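Local atomic coordinates of heme-binding protein A / AI-2 binding protein A (Helicobacter pylori SS1, PDB entry 6OFQ), a protein that binds peptides, here the tetrapeptide STSA, and probably delivers them to an ABC transporter as its periplasmic substrate-binding protein. Residues 147-150 with 151-154; 483-486 with 487-490. All blocks are in the same frame, centred on the assembly; numbering follows the deposited sequence.

Interaction 1 (147-150 with 151-154); sequences MGMS and HIIK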
# COMPACT_ATOMS: atom_id res chain seq x y z
N MET A 147 -12.04 0.09 -5.13
CA MET A 147 -12.36 -1.33 -5.13
C MET A 147 -13.83 -1.67 -5.48
O MET A 147 -14.20 -2.84 -5.63
CB MET A 147 -11.96 -1.97 -3.79
CG MET A 147 -10.45 -2.01 -3.57
SD MET A 147 -9.96 -2.59 -1.94
CE MET A 147 -10.67 -4.23 -1.83
N GLY A 148 -14.70 -0.68 -5.43
CA GLY A 148 -16.13 -0.90 -5.64
C GLY A 148 -16.76 -1.66 -4.50
O GLY A 148 -17.66 -2.49 -4.70
N MET A 149 -16.34 -1.38 -3.28
CA MET A 149 -16.92 -2.07 -2.13
C MET A 149 -18.44 -1.87 -1.98
O MET A 149 -19.13 -2.79 -1.47
CB MET A 149 -16.22 -1.59 -0.87
CG MET A 149 -14.78 -2.10 -0.72
SD MET A 149 -14.61 -3.86 -0.41
CE MET A 149 -15.17 -3.86 1.29
N SER A 150 -18.95 -0.73 -2.44
CA SER A 150 -20.41 -0.56 -2.37
C SER A 150 -21.15 -1.42 -3.37
O SER A 150 -22.35 -1.59 -3.14
CB SER A 150 -20.77 0.90 -2.66
OG SER A 150 -20.32 1.74 -1.60
N HIS A 151 -20.56 -1.88 -4.47
CA HIS A 151 -21.09 -2.89 -5.36
C HIS A 151 -21.03 -4.28 -4.76
O HIS A 151 -21.81 -5.15 -5.18
CB HIS A 151 -20.36 -2.88 -6.70
CG HIS A 151 -20.42 -1.53 -7.35
ND1 HIS A 151 -21.62 -0.88 -7.57
CD2 HIS A 151 -19.45 -0.66 -7.71
CE1 HIS A 151 -21.38 0.31 -8.07
NE2 HIS A 151 -20.08 0.46 -8.20
N ILE A 152 -19.99 -4.56 -3.99
CA ILE A 152 -19.76 -5.90 -3.41
C ILE A 152 -20.72 -6.18 -2.28
O ILE A 152 -21.32 -7.26 -2.19
CB ILE A 152 -18.30 -6.00 -2.94
CG1 ILE A 152 -17.35 -5.97 -4.14
CG2 ILE A 152 -18.02 -7.24 -2.11
CD1 ILE A 152 -15.87 -5.81 -3.79
N ILE A 153 -20.84 -5.24 -1.36
CA ILE A 153 -21.65 -5.42 -0.15
C ILE A 153 -23.08 -4.99 -0.38
O ILE A 153 -23.36 -3.85 -0.79
CB ILE A 153 -21.04 -4.64 1.05
CG1 ILE A 153 -19.63 -5.14 1.35
CG2 ILE A 153 -22.00 -4.71 2.23
CD1 ILE A 153 -18.90 -4.28 2.36
N LYS A 154 -24.00 -5.95 -0.22
CA LYS A 154 -25.46 -5.67 -0.22
C LYS A 154 -25.92 -5.07 1.09
O LYS A 154 -26.66 -4.09 1.09
CB LYS A 154 -26.23 -6.90 -0.67
CG LYS A 154 -27.76 -6.75 -0.64
CD LYS A 154 -28.47 -8.01 -1.13
CE LYS A 154 -29.96 -7.72 -1.16
NZ LYS A 154 -30.60 -8.80 -1.95

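Interaction 2 (483-486 with 487-490); sequences LYLK and AQEI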
# COMPACT_ATOMS: atom_id res chain seq x y z
N LEU A 483 -7.93 -17.68 -15.14
CA LEU A 483 -8.47 -16.38 -15.55
C LEU A 483 -7.41 -15.27 -15.41
O LEU A 483 -7.28 -14.40 -16.29
CB LEU A 483 -9.72 -16.05 -14.73
CG LEU A 483 -10.92 -16.98 -14.99
CD1 LEU A 483 -11.91 -16.98 -13.80
CD2 LEU A 483 -11.63 -16.48 -16.23
N TYR A 484 -6.65 -15.32 -14.32
CA TYR A 484 -5.63 -14.28 -14.15
C TYR A 484 -4.47 -14.41 -15.14
O TYR A 484 -3.94 -13.39 -15.62
CB TYR A 484 -5.06 -14.26 -12.73
CG TYR A 484 -6.03 -13.74 -11.70
CD1 TYR A 484 -6.72 -12.56 -11.95
CD2 TYR A 484 -6.21 -14.38 -10.51
CE1 TYR A 484 -7.60 -12.04 -10.98
CE2 TYR A 484 -7.11 -13.90 -9.59
CZ TYR A 484 -7.78 -12.70 -9.78
OH TYR A 484 -8.69 -12.25 -8.83
N LEU A 485 -4.18 -15.64 -15.59
CA LEU A 485 -3.17 -15.83 -16.62
C LEU A 485 -3.59 -15.10 -17.89
O LEU A 485 -2.78 -14.42 -18.55
CB LEU A 485 -2.88 -17.31 -16.84
CG LEU A 485 -2.17 -18.07 -15.76
CD1 LEU A 485 -2.13 -19.57 -15.97
CD2 LEU A 485 -0.76 -17.59 -15.52
N LYS A 486 -4.86 -15.27 -18.27
CA LYS A 486 -5.36 -14.65 -19.48
C LYS A 486 -5.39 -13.14 -19.28
O LYS A 486 -5.05 -12.39 -20.22
CB LYS A 486 -6.77 -15.16 -19.86
CG LYS A 486 -6.86 -16.63 -20.22
CD LYS A 486 -8.28 -17.12 -20.46
CE LYS A 486 -8.19 -18.64 -20.64
NZ LYS A 486 -9.54 -19.21 -20.36
N ALA A 487 -5.81 -12.66 -18.11
CA ALA A 487 -5.80 -11.23 -17.89
C ALA A 487 -4.40 -10.63 -18.10
O ALA A 487 -4.24 -9.53 -18.65
CB ALA A 487 -6.39 -10.87 -16.53
N GLN A 488 -3.36 -11.30 -17.62
CA GLN A 488 -1.99 -10.83 -17.76
C GLN A 488 -1.59 -10.76 -19.20
O GLN A 488 -0.84 -9.87 -19.58
CB GLN A 488 -1.08 -11.69 -16.91
CG GLN A 488 -1.16 -11.37 -15.44
CD GLN A 488 -0.50 -12.42 -14.58
OE1 GLN A 488 0.71 -12.39 -14.37
NE2 GLN A 488 -1.26 -13.45 -14.24
N GLU A 489 -2.07 -11.70 -20.02
CA GLU A 489 -1.83 -11.55 -21.45
C GLU A 489 -2.37 -10.27 -22.08
O GLU A 489 -1.76 -9.62 -22.93
CB GLU A 489 -2.39 -12.75 -22.24
CG GLU A 489 -1.80 -14.08 -21.88
CD GLU A 489 -2.55 -15.20 -22.62
OE1 GLU A 489 -3.63 -15.08 -23.28
OE2 GLU A 489 -2.04 -16.31 -22.42
N ILE A 490 -3.60 -9.95 -21.70
CA ILE A 490 -4.32 -8.79 -22.28
C ILE A 490 -3.57 -7.52 -21.88
O ILE A 490 -3.31 -6.66 -22.74
CB ILE A 490 -5.80 -8.74 -21.87
CG1 ILE A 490 -6.53 -9.95 -22.51
CG2 ILE A 490 -6.43 -7.42 -22.30
CD1 ILE A 490 -7.93 -10.03 -22.00
O HOH W 1 -5.68 -13.31 -23.34

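Interaction 1 (147-150 with 151-154)
The His151 ring comes up obliquely to Gly148, with CD2 3.9 Å from Gly148 CA, and its CG lies 4.0 Å from Ser150 C. That CG is anti to its own carbonyl carbon (chi1 -57°), which holds the ring back toward the start of this short helix. CB of His151 lies close to Gly148 O. That oxygen accepts the N-H of Ile152 at 3.2 Å, in the carbonyl plane, and a weak bond from His151 N.

Gly148 joins two helices. It ends helix 142-147 in a Schellman motif, with positive phi, and is also the N-cap of helix 149-152. A straighter bond, 167° at the hydrogen, runs from Ile153 N to Met149 O over 3.0 Å. It closes the last turn before strand 153-160 begins.

On the buried side the Met149 chain bends at chi2 and chi3 and runs slantwise past both isoleucines. Its SD is 4.1 Å from Ile152 CD1, and its CE is 3.9 Å from Ile153 CD1. Phe175 of helix 175-178 touches all three of these side chains. Ser150 turns elsewhere, and its OG is hydrogen-bonded to Trp144 NE1.

Interaction 2 (483-486 with 487-490)
Two successive turns in the middle of helix 477-494 make this contact, and Gln488 folds back along the helix onto the turn before it. Backbone N-H groups of Ala487, Gln488, Glu489 and Ile490 bond to the carbonyl oxygens four residues earlier. The Ala487 N to Leu483 O bond is 2.9 Å long.

Tyr484 O has two donors. Gln488 N reaches it at 3.0 Å, tilted 22° from the carbonyl plane. Gln488 NE2 also lies 3.0 Å from Tyr484 O, but it comes from the opposite face, 68° out of that plane. The oxygen lies nearly in the amide plane of Gln488. With chi1 at -76°, Gln488 CG is beside its own backbone N, and CG passes 3.4 Å from Tyr484 O. The amide has partners outside the helix as well: NE2 also bonds to Gly345 O, and OE1 accepts from Asn347 N. These bonds fix the rotation of the buried amide.

On the exposed side a water donates to Glu489 OE1 at 2.7 Å and, weakly, to Lys486 O. The ring end of Tyr484 leads off from the pairing, and its OH bonds to Arg480 NH2. The pattern is that of a regular alpha-helix, with i to i+4 backbone bonds and one side-chain amide returning to the carbonyl four residues back.

Overall arrangement
Interactions 1 and 2 are separate local contacts, far apart in the sequence. Their centres are 23 Å apart and their nearest atoms about 11 Å, so they do not touch. Interaction 1 leads from a short helix into strand 153-160, an outermost strand of a five-stranded antiparallel sheet. Interaction 2 lies within a long helix that comes just before strand 497-510, part of a different, mixed sheet. The centres of interactions 1 and 2 lie about 20 and 23 Å from the centre of the chain. Both are local structural contacts within the periplasmic binding protein fold, and neither includes an atom of the bound peptide.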